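Long-range contacts in beta-lactamase inhibitory protein BLIP-I (Streptomyces exfoliatus, PDB 3GMV), which inhibits beta-lactamases, probably by binding the enzyme directly through a protein-protein interface: residues K73-S78 against P101-V106; T87-T92 against T148-R153; K124-A129 against S137-L142. All blocks are in the same frame, centred on the assembly; numbering follows the deposited sequence.

Contact 1: K73-S78 against P101-V106; sequences KAKTPS and PKDSCV
Ser104 and Ser78 meet at the tight end of this contact, where the hydroxyl of Ser104 accepts the backbone N-H of Ser78. The bond runs 2.9 Å from Ser78 N to Ser104 OG, with an angle of 161° at the hydrogen. OG lies anti to its own backbone N (chi1 -171°), which places it at the Ser78 N-H. The same oxygen takes a weak second bond from Val79 N. The Ser78 hydroxyl turns back within its own segment and donates to Thr76 O, 2.9 Å from Ser78 OG. Thr76 O also receives a C-H...O contact, 3.2 Å from Ser104 CA. Next along, Thr76 N binds Asp103 O at 2.8 Å, approaching from above the carbonyl plane. Ala74 CB rests on the carbonyl of Ser104, and Val106 CG1 packs against Ala74 N at 3.5 Å. The solvent side is looser. Lys75, its chain extended beyond CG, runs beside Asp103 and points the same way, but the salt bridge is long, 3.7 Å between Lys75 NZ and Asp103 OD2. A water links Asp103 OD2 to Thr76 OG1, and another joins Lys75 N to Cys105 O. Cys105 itself turns away from the loop toward its disulfide with Cys127. The arrangement is a loop, on the way from strand 63-69 to helix 81-84, pinned across the 3-10 turn that leads into strand 105-111 of the antiparallel sheet.

Contact 2: T87-T92 against T148-R153; sequences TALGMT and TYRYQR
The guanidinium of Arg150 meets Thr87 in two ways: Thr87 O lies over one of its faces, and Thr87 OG1 sits at its edge, in the plane. Only the edge contact is a hydrogen bond, 2.9 Å from Arg150 NE to Thr87 OG1 and nearly straight at 169°. Thr87 O is 3.3 Å from Arg150 NH2, but the angle is poor. Ala88 N approaches the group obliquely. The bend of the arginine chain at chi3 (-73°) turns NE out of line with the stem, toward Thr87 OG1; CD packs on Ala88 CA at 3.7 Å. Tyr84 O completes the polar cluster, accepting bonds from both Arg150 NH2 and Thr87 OG1, so the threonine hydroxyl accepts from NE and donates to Tyr84. On the apolar side Leu89 reaches the strand with CD2, which touches Arg150 CG at 3.7 Å and the peptide between Thr148 and Tyr149. Leu89 and Gly90 are the central residues of a type II beta turn, Ala88 to Met91, with Gly90 at the positive phi usual for its third position. The turn meets strand 146-153 at a classic beta bulge, where Thr148 and Tyr149 both face His141.

Contact 3: K124-A129 against S137-L142; sequences KYYCAA and SASFHL
Lys124 lies across one face of the His141 imidazole, and its methylenes pass the ring in turn. CB comes 3.8 Å from His141 CD2. CG follows, 3.6 Å above the ring centre and only 6° off the normal, a CH-pi contact. CD stays over the same face, shifted toward His141 CE1 at 3.6 Å, and CE stays near that atom and ND1. NZ ends beyond the ring, in a long, weak ion pair with Glu122. The extended chain beyond CG lays CG and CD over one face, with CB and CE near ring atoms before and after them; His141 also meets the ring of Tyr149, their planes at about 40°. These residues belong to the antiparallel beta hairpin of strands 122-128 and 137-143. Two hydrogen-bonded pairs, Tyr125 with Phe140 and Cys127 with Ala138, join its backbones. Of their four bonds, the one from Cys127 N to Ala138 O measures 2.7 Å and the one from Phe140 N to Tyr125 O 3.0 Å. On the Lys124 face, Tyr126 CG stands anti to its backbone N (chi1 166°); the ring comes obliquely to Ser137, whose CB is 3.4 Å from Tyr126 CE1. The opposite face carries Tyr125, Cys127, Ala138 and Phe140. There Cys127 SG lies in the plane of the Phe140 ring, at its edge and 3.8 Å from Phe140 CD2, a sulfur-aromatic contact made while the sulfur is tied to Cys105. Tyr125 CE2 reaches Leu142 CD1, and its ring meets Trp97 edge to face. Phe140 and Leu142 both pack on Leu96, so helix 93-99 lies against this side of the sheet.

How the contacts relate
Contacts 1 and 2 are at the surface, each joining a loop to the sheet, whereas contact 3 is partly buried and joins two strands within it. Contact 3 sits beside both others, its centre about 9 Å from each; contacts 1 and 2 do not touch, their centres about 17 Å apart. The Cys105-Cys127 disulfide and a probable Val106-Tyr126 backbone bond tie contact 1 to contact 3, while probable bonds from His141 and Ser139 to Tyr149 and Tyr151 tie contact 3 to contact 2. The chemistry follows place: backbone and hydroxyl bonds, with waters and a long ion pair toward solvent, in contact 1; a guanidinium bond in contact 2; regular backbone bonding with ring packing in contact 3.

Contact 1: K73-S78 against P101-V106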
loop_
_atom_site.group_PDB
_atom_site.type_symbol
_atom_site.label_atom_id
_atom_site.label_comp_id
_atom_site.label_asym_id
_atom_site.label_seq_id
_atom_site.Cartn_x
_atom_site.Cartn_y
_atom_site.Cartn_z
ATOM N N LYS A 73 4.286 -10.150 1.614
ATOM C CA LYS A 73 4.338 -11.031 0.450
ATOM C C LYS A 73 3.015 -11.793 0.439
ATOM O O LYS A 73 2.504 -12.185 1.481
ATOM C CB LYS A 73 5.529 -12.012 0.581
ATOM C CG LYS A 73 6.903 -11.335 0.448
ATOM C CD LYS A 73 8.031 -12.310 0.828
ATOM C CE LYS A 73 9.348 -11.569 1.032
ATOM N NZ LYS A 73 9.627 -10.699 -0.146
ATOM N N ALA A 74 2.462 -12.019 -0.735
ATOM C CA ALA A 74 1.216 -12.769 -0.836
ATOM C C ALA A 74 1.331 -14.140 -0.219
ATOM O O ALA A 74 2.361 -14.789 -0.343
ATOM C CB ALA A 74 0.802 -12.905 -2.309
ATOM N N LYS A 75 0.271 -14.566 0.443
ATOM C CA LYS A 75 0.193 -15.895 1.042
ATOM C C LYS A 75 0.287 -16.969 -0.020
ATOM O O LYS A 75 1.085 -17.930 0.108
ATOM C CB LYS A 75 -1.091 -16.058 1.837
ATOM C CG LYS A 75 -1.383 -17.499 2.278
ATOM C CD LYS A 75 -2.473 -17.575 3.351
ATOM C CE LYS A 75 -3.153 -18.961 3.327
ATOM N NZ LYS A 75 -4.357 -19.060 4.192
ATOM N N THR A 76 -0.495 -16.772 -1.077
ATOM C CA THR A 76 -0.562 -17.708 -2.201
ATOM C C THR A 76 -0.550 -16.981 -3.531
ATOM O O THR A 76 -1.615 -16.752 -4.118
ATOM C CB THR A 76 -1.821 -18.546 -2.105
ATOM O OG1 THR A 76 -1.962 -19.021 -0.752
ATOM C CG2 THR A 76 -1.774 -19.741 -3.090
ATOM N N PRO A 77 0.648 -16.605 -4.018
ATOM C CA PRO A 77 0.741 -15.944 -5.321
ATOM C C PRO A 77 0.187 -16.870 -6.412
ATOM O O PRO A 77 0.728 -17.954 -6.654
ATOM C CB PRO A 77 2.246 -15.765 -5.540
ATOM C CG PRO A 77 2.905 -16.058 -4.203
ATOM C CD PRO A 77 1.962 -16.862 -3.400
ATOM N N SER A 78 -0.867 -16.451 -7.082
ATOM C CA SER A 78 -1.575 -17.359 -7.952
ATOM C C SER A 78 -2.496 -16.671 -8.929
ATOM O O SER A 78 -3.246 -17.337 -9.675
ATOM C CB SER A 78 -2.392 -18.316 -7.104
ATOM O OG SER A 78 -3.334 -17.628 -6.319
ATOM N N PRO A 101 -8.345 -14.331 -6.344
ATOM C CA PRO A 101 -8.103 -14.890 -4.977
ATOM C C PRO A 101 -7.338 -13.889 -4.074
ATOM O O PRO A 101 -6.158 -13.552 -4.344
ATOM C CB PRO A 101 -7.285 -16.161 -5.247
ATOM C CG PRO A 101 -6.635 -15.934 -6.601
ATOM C CD PRO A 101 -7.566 -15.012 -7.387
ATOM N N LYS A 102 -8.013 -13.398 -3.030
ATOM C CA LYS A 102 -7.412 -12.391 -2.178
ATOM C C LYS A 102 -6.108 -12.859 -1.537
ATOM O O LYS A 102 -5.232 -12.036 -1.222
ATOM C CB LYS A 102 -8.406 -11.901 -1.107
ATOM C CG LYS A 102 -7.989 -10.571 -0.514
ATOM C CD LYS A 102 -9.063 -10.003 0.412
ATOM C CE LYS A 102 -8.450 -9.208 1.551
ATOM N NZ LYS A 102 -8.103 -7.860 1.136
ATOM N N ASP A 103 -5.946 -14.169 -1.342
ATOM C CA ASP A 103 -4.681 -14.659 -0.777
ATOM C C ASP A 103 -3.526 -14.444 -1.754
ATOM O O ASP A 103 -2.364 -14.648 -1.399
ATOM C CB ASP A 103 -4.751 -16.158 -0.416
ATOM C CG ASP A 103 -5.506 -16.432 0.874
ATOM O OD1 ASP A 103 -5.777 -15.494 1.646
ATOM O OD2 ASP A 103 -5.831 -17.618 1.105
ATOM N N SER A 104 -3.832 -14.054 -3.007
ATOM C CA SER A 104 -2.749 -13.749 -3.954
ATOM C C SER A 104 -2.310 -12.302 -3.879
ATOM O O SER A 104 -1.540 -11.882 -4.733
ATOM C CB SER A 104 -3.164 -14.050 -5.408
ATOM O OG SER A 104 -2.061 -13.951 -6.300
ATOM N N CYS A 105 -2.826 -11.548 -2.897
ATOM C CA CYS A 105 -2.693 -10.092 -2.869
ATOM C C CYS A 105 -2.297 -9.555 -1.492
ATOM O O CYS A 105 -2.566 -10.184 -0.456
ATOM C CB CYS A 105 -4.003 -9.429 -3.235
ATOM S SG CYS A 105 -4.778 -10.126 -4.764
ATOM N N VAL A 106 -1.707 -8.373 -1.491
ATOM C CA VAL A 106 -1.375 -7.705 -0.248
ATOM C C VAL A 106 -1.680 -6.233 -0.429
ATOM O O VAL A 106 -1.813 -5.760 -1.559
ATOM C CB VAL A 106 0.140 -7.821 0.083
ATOM C CG1 VAL A 106 0.549 -9.273 0.255
ATOM C CG2 VAL A 106 0.999 -7.078 -0.986
HETATM O O HOH W 1 -1.910 -12.497 1.108
HETATM O O HOH W 2 -4.620 -19.620 -0.294
#

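Contact 2: T87-T92 against T148-R153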
loop_
_atom_site.group_PDB
_atom_site.type_symbol
_atom_site.label_atom_id
_atom_site.label_comp_id
_atom_site.label_asym_id
_atom_site.label_seq_id
_atom_site.Cartn_x
_atom_site.Cartn_y
_atom_site.Cartn_z
ATOM N N THR A 87 -12.535 -8.859 -14.003
ATOM C CA THR A 87 -12.695 -7.663 -13.207
ATOM C C THR A 87 -13.026 -6.516 -14.146
ATOM O O THR A 87 -12.730 -6.563 -15.369
ATOM C CB THR A 87 -11.437 -7.315 -12.376
ATOM O OG1 THR A 87 -10.322 -7.084 -13.263
ATOM C CG2 THR A 87 -11.072 -8.492 -11.449
ATOM N N ALA A 88 -13.627 -5.478 -13.583
ATOM C CA ALA A 88 -14.009 -4.295 -14.361
ATOM C C ALA A 88 -14.209 -3.142 -13.389
ATOM O O ALA A 88 -14.705 -3.353 -12.287
ATOM C CB ALA A 88 -15.336 -4.560 -15.132
ATOM N N LEU A 89 -13.860 -1.917 -13.811
ATOM C CA LEU A 89 -14.124 -0.738 -12.973
ATOM C C LEU A 89 -15.600 -0.702 -12.580
ATOM O O LEU A 89 -16.467 -1.030 -13.407
ATOM C CB LEU A 89 -13.735 0.558 -13.705
ATOM C CG LEU A 89 -12.242 0.629 -14.031
ATOM C CD1 LEU A 89 -11.868 2.016 -14.575
ATOM C CD2 LEU A 89 -11.396 0.301 -12.822
ATOM N N GLY A 90 -15.882 -0.351 -11.328
ATOM C CA GLY A 90 -17.249 -0.191 -10.844
ATOM C C GLY A 90 -17.756 -1.411 -10.098
ATOM O O GLY A 90 -18.799 -1.342 -9.432
ATOM N N MET A 91 -17.060 -2.538 -10.222
ATOM C CA MET A 91 -17.441 -3.751 -9.461
ATOM C C MET A 91 -17.215 -3.514 -7.974
ATOM O O MET A 91 -16.365 -2.696 -7.601
ATOM C CB MET A 91 -16.696 -5.000 -9.965
ATOM C CG MET A 91 -15.281 -5.191 -9.377
ATOM S SD MET A 91 -14.282 -6.415 -10.249
ATOM C CE MET A 91 -15.319 -7.877 -10.212
ATOM N N THR A 92 -17.988 -4.189 -7.117
ATOM C CA THR A 92 -17.821 -4.038 -5.701
ATOM C C THR A 92 -16.646 -4.848 -5.222
ATOM O O THR A 92 -16.185 -5.732 -5.926
ATOM C CB THR A 92 -19.042 -4.522 -4.917
ATOM O OG1 THR A 92 -19.172 -5.932 -5.097
ATOM C CG2 THR A 92 -20.307 -3.812 -5.418
ATOM N N THR A 148 -11.944 1.180 -8.499
ATOM C CA THR A 148 -11.706 2.423 -9.239
ATOM C C THR A 148 -10.412 2.390 -10.056
ATOM O O THR A 148 -10.137 3.323 -10.809
ATOM C CB THR A 148 -11.708 3.649 -8.278
ATOM O OG1 THR A 148 -10.802 3.378 -7.202
ATOM C CG2 THR A 148 -13.109 3.854 -7.681
ATOM N N TYR A 149 -9.607 1.330 -9.905
ATOM C CA TYR A 149 -8.404 1.185 -10.759
ATOM C C TYR A 149 -8.046 -0.277 -10.910
ATOM O O TYR A 149 -8.049 -1.000 -9.936
ATOM C CB TYR A 149 -7.196 1.897 -10.137
ATOM C CG TYR A 149 -5.956 1.852 -11.027
ATOM C CD1 TYR A 149 -5.904 2.571 -12.214
ATOM C CD2 TYR A 149 -4.861 1.083 -10.686
ATOM C CE1 TYR A 149 -4.779 2.561 -13.032
ATOM C CE2 TYR A 149 -3.697 1.042 -11.539
ATOM C CZ TYR A 149 -3.692 1.781 -12.700
ATOM O OH TYR A 149 -2.590 1.770 -13.522
ATOM N N ARG A 150 -7.687 -0.704 -12.117
ATOM C CA ARG A 150 -7.209 -2.076 -12.307
ATOM C C ARG A 150 -6.103 -2.014 -13.370
ATOM O O ARG A 150 -6.214 -1.260 -14.342
ATOM C CB ARG A 150 -8.366 -2.997 -12.737
ATOM C CG ARG A 150 -9.193 -2.452 -13.960
ATOM C CD ARG A 150 -10.443 -3.340 -14.240
ATOM N NE ARG A 150 -10.145 -4.647 -14.856
ATOM C CZ ARG A 150 -9.932 -4.852 -16.160
ATOM N NH1 ARG A 150 -9.909 -3.823 -17.024
ATOM N NH2 ARG A 150 -9.711 -6.083 -16.624
ATOM N N TYR A 151 -5.039 -2.767 -13.161
ATOM C CA TYR A 151 -3.924 -2.803 -14.096
ATOM C C TYR A 151 -3.294 -4.182 -14.000
ATOM O O TYR A 151 -3.285 -4.786 -12.916
ATOM C CB TYR A 151 -2.891 -1.738 -13.706
ATOM C CG TYR A 151 -1.806 -1.579 -14.729
ATOM C CD1 TYR A 151 -2.035 -0.833 -15.887
ATOM C CD2 TYR A 151 -0.560 -2.159 -14.549
ATOM C CE1 TYR A 151 -1.045 -0.691 -16.836
ATOM C CE2 TYR A 151 0.435 -2.005 -15.511
ATOM C CZ TYR A 151 0.173 -1.269 -16.638
ATOM O OH TYR A 151 1.176 -1.142 -17.580
ATOM N N GLN A 152 -2.736 -4.683 -15.103
ATOM C CA GLN A 152 -1.930 -5.893 -15.016
ATOM C C GLN A 152 -0.675 -5.832 -15.877
ATOM O O GLN A 152 -0.643 -5.182 -16.915
ATOM C CB GLN A 152 -2.741 -7.160 -15.329
ATOM C CG GLN A 152 -3.120 -7.314 -16.793
ATOM C CD GLN A 152 -2.017 -7.962 -17.627
ATOM O OE1 GLN A 152 -1.124 -8.637 -17.105
ATOM N NE2 GLN A 152 -2.087 -7.765 -18.916
ATOM N N ARG A 153 0.365 -6.508 -15.407
ATOM C CA ARG A 153 1.631 -6.564 -16.124
ATOM C C ARG A 153 2.067 -8.011 -16.243
ATOM O O ARG A 153 2.322 -8.677 -15.242
ATOM C CB ARG A 153 2.681 -5.782 -15.342
ATOM C CG ARG A 153 2.929 -6.395 -13.935
ATOM C CD ARG A 153 4.339 -6.110 -13.392
ATOM N NE ARG A 153 4.670 -6.855 -12.173
ATOM C CZ ARG A 153 4.958 -6.279 -10.996
ATOM N NH1 ARG A 153 5.271 -7.025 -9.932
ATOM N NH2 ARG A 153 4.967 -4.947 -10.886
#

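Contact 3: K124-A129 against S137-L142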
loop_
_atom_site.group_PDB
_atom_site.type_symbol
_atom_site.label_atom_id
_atom_site.label_comp_id
_atom_site.label_asym_id
_atom_site.label_seq_id
_atom_site.Cartn_x
_atom_site.Cartn_y
_atom_site.Cartn_z
ATOM N N LYS A 124 -5.177 0.157 -1.804
ATOM C CA LYS A 124 -4.429 -0.261 -2.972
ATOM C C LYS A 124 -3.955 -1.680 -2.730
ATOM O O LYS A 124 -3.234 -1.937 -1.754
ATOM C CB LYS A 124 -3.222 0.660 -3.235
ATOM C CG LYS A 124 -3.619 2.108 -3.657
ATOM C CD LYS A 124 -2.418 2.886 -4.185
ATOM C CE LYS A 124 -2.869 4.320 -4.524
ATOM N NZ LYS A 124 -1.737 5.205 -4.970
ATOM N N TYR A 125 -4.363 -2.593 -3.615
ATOM C CA TYR A 125 -3.920 -3.978 -3.562
ATOM C C TYR A 125 -2.968 -4.346 -4.708
ATOM O O TYR A 125 -3.112 -3.897 -5.853
ATOM C CB TYR A 125 -5.146 -4.895 -3.550
ATOM C CG TYR A 125 -5.834 -5.000 -2.217
ATOM C CD1 TYR A 125 -5.354 -5.871 -1.252
ATOM C CD2 TYR A 125 -6.966 -4.223 -1.917
ATOM C CE1 TYR A 125 -5.999 -5.993 -0.020
ATOM C CE2 TYR A 125 -7.621 -4.342 -0.677
ATOM C CZ TYR A 125 -7.108 -5.229 0.259
ATOM O OH TYR A 125 -7.693 -5.398 1.484
ATOM N N TYR A 126 -1.974 -5.159 -4.381
ATOM C CA TYR A 126 -1.016 -5.643 -5.349
ATOM C C TYR A 126 -1.060 -7.160 -5.295
ATOM O O TYR A 126 -0.897 -7.771 -4.232
ATOM C CB TYR A 126 0.354 -5.141 -4.931
ATOM C CG TYR A 126 1.532 -5.801 -5.631
ATOM C CD1 TYR A 126 1.837 -5.530 -6.955
ATOM C CD2 TYR A 126 2.342 -6.712 -4.945
ATOM C CE1 TYR A 126 2.963 -6.139 -7.578
ATOM C CE2 TYR A 126 3.439 -7.307 -5.557
ATOM C CZ TYR A 126 3.738 -7.021 -6.854
ATOM O OH TYR A 126 4.828 -7.660 -7.421
ATOM N N CYS A 127 -1.337 -7.773 -6.431
ATOM C CA CYS A 127 -1.500 -9.213 -6.457
ATOM C C CYS A 127 -0.404 -9.866 -7.302
ATOM O O CYS A 127 -0.411 -9.747 -8.537
ATOM C CB CYS A 127 -2.880 -9.546 -7.041
ATOM S SG CYS A 127 -4.224 -8.778 -6.178
ATOM N N ALA A 128 0.521 -10.578 -6.661
ATOM C CA ALA A 128 1.655 -11.173 -7.405
ATOM C C ALA A 128 1.240 -12.536 -7.947
ATOM O O ALA A 128 0.581 -13.294 -7.255
ATOM C CB ALA A 128 2.842 -11.356 -6.468
ATOM N N ALA A 129 1.639 -12.842 -9.183
ATOM C CA ALA A 129 1.350 -14.130 -9.780
ATOM C C ALA A 129 2.365 -15.199 -9.349
ATOM O O ALA A 129 2.130 -16.397 -9.560
ATOM C CB ALA A 129 1.326 -14.016 -11.322
ATOM N N SER A 137 2.023 -9.360 -12.300
ATOM C CA SER A 137 1.151 -8.932 -11.210
ATOM C C SER A 137 -0.082 -8.236 -11.734
ATOM O O SER A 137 -0.171 -7.881 -12.905
ATOM C CB SER A 137 1.887 -7.984 -10.252
ATOM O OG SER A 137 2.195 -6.752 -10.897
ATOM N N ALA A 138 -1.040 -8.076 -10.838
ATOM C CA ALA A 138 -2.145 -7.149 -11.077
ATOM C C ALA A 138 -2.263 -6.197 -9.891
ATOM O O ALA A 138 -1.884 -6.541 -8.758
ATOM C CB ALA A 138 -3.448 -7.923 -11.309
ATOM N N SER A 139 -2.777 -4.998 -10.159
ATOM C CA SER A 139 -3.046 -3.998 -9.132
ATOM C C SER A 139 -4.533 -3.666 -9.191
ATOM O O SER A 139 -5.104 -3.502 -10.280
ATOM C CB SER A 139 -2.268 -2.714 -9.422
ATOM O OG SER A 139 -0.869 -2.983 -9.305
ATOM N N PHE A 140 -5.126 -3.474 -8.022
ATOM C CA PHE A 140 -6.534 -3.146 -7.927
ATOM C C PHE A 140 -6.669 -2.095 -6.856
ATOM O O PHE A 140 -6.171 -2.284 -5.749
ATOM C CB PHE A 140 -7.335 -4.387 -7.493
ATOM C CG PHE A 140 -7.296 -5.508 -8.487
ATOM C CD1 PHE A 140 -7.985 -5.404 -9.695
ATOM C CD2 PHE A 140 -6.620 -6.690 -8.199
ATOM C CE1 PHE A 140 -7.935 -6.470 -10.617
ATOM C CE2 PHE A 140 -6.604 -7.758 -9.100
ATOM C CZ PHE A 140 -7.243 -7.638 -10.310
ATOM N N HIS A 141 -7.341 -0.986 -7.155
ATOM C CA HIS A 141 -7.566 0.018 -6.111
ATOM C C HIS A 141 -9.065 0.112 -5.817
ATOM O O HIS A 141 -9.882 0.140 -6.745
ATOM C CB HIS A 141 -7.004 1.403 -6.536
ATOM C CG HIS A 141 -5.533 1.390 -6.839
ATOM N ND1 HIS A 141 -4.876 2.491 -7.331
ATOM C CD2 HIS A 141 -4.607 0.406 -6.763
ATOM C CE1 HIS A 141 -3.605 2.199 -7.525
ATOM N NE2 HIS A 141 -3.414 0.934 -7.204
ATOM N N LEU A 142 -9.430 0.190 -4.537
ATOM C CA LEU A 142 -10.829 0.324 -4.140
ATOM C C LEU A 142 -11.035 1.717 -3.567
ATOM O O LEU A 142 -10.138 2.240 -2.901
ATOM C CB LEU A 142 -11.159 -0.729 -3.073
ATOM C CG LEU A 142 -11.096 -2.187 -3.490
ATOM C CD1 LEU A 142 -11.250 -3.079 -2.222
ATOM C CD2 LEU A 142 -12.206 -2.482 -4.501
#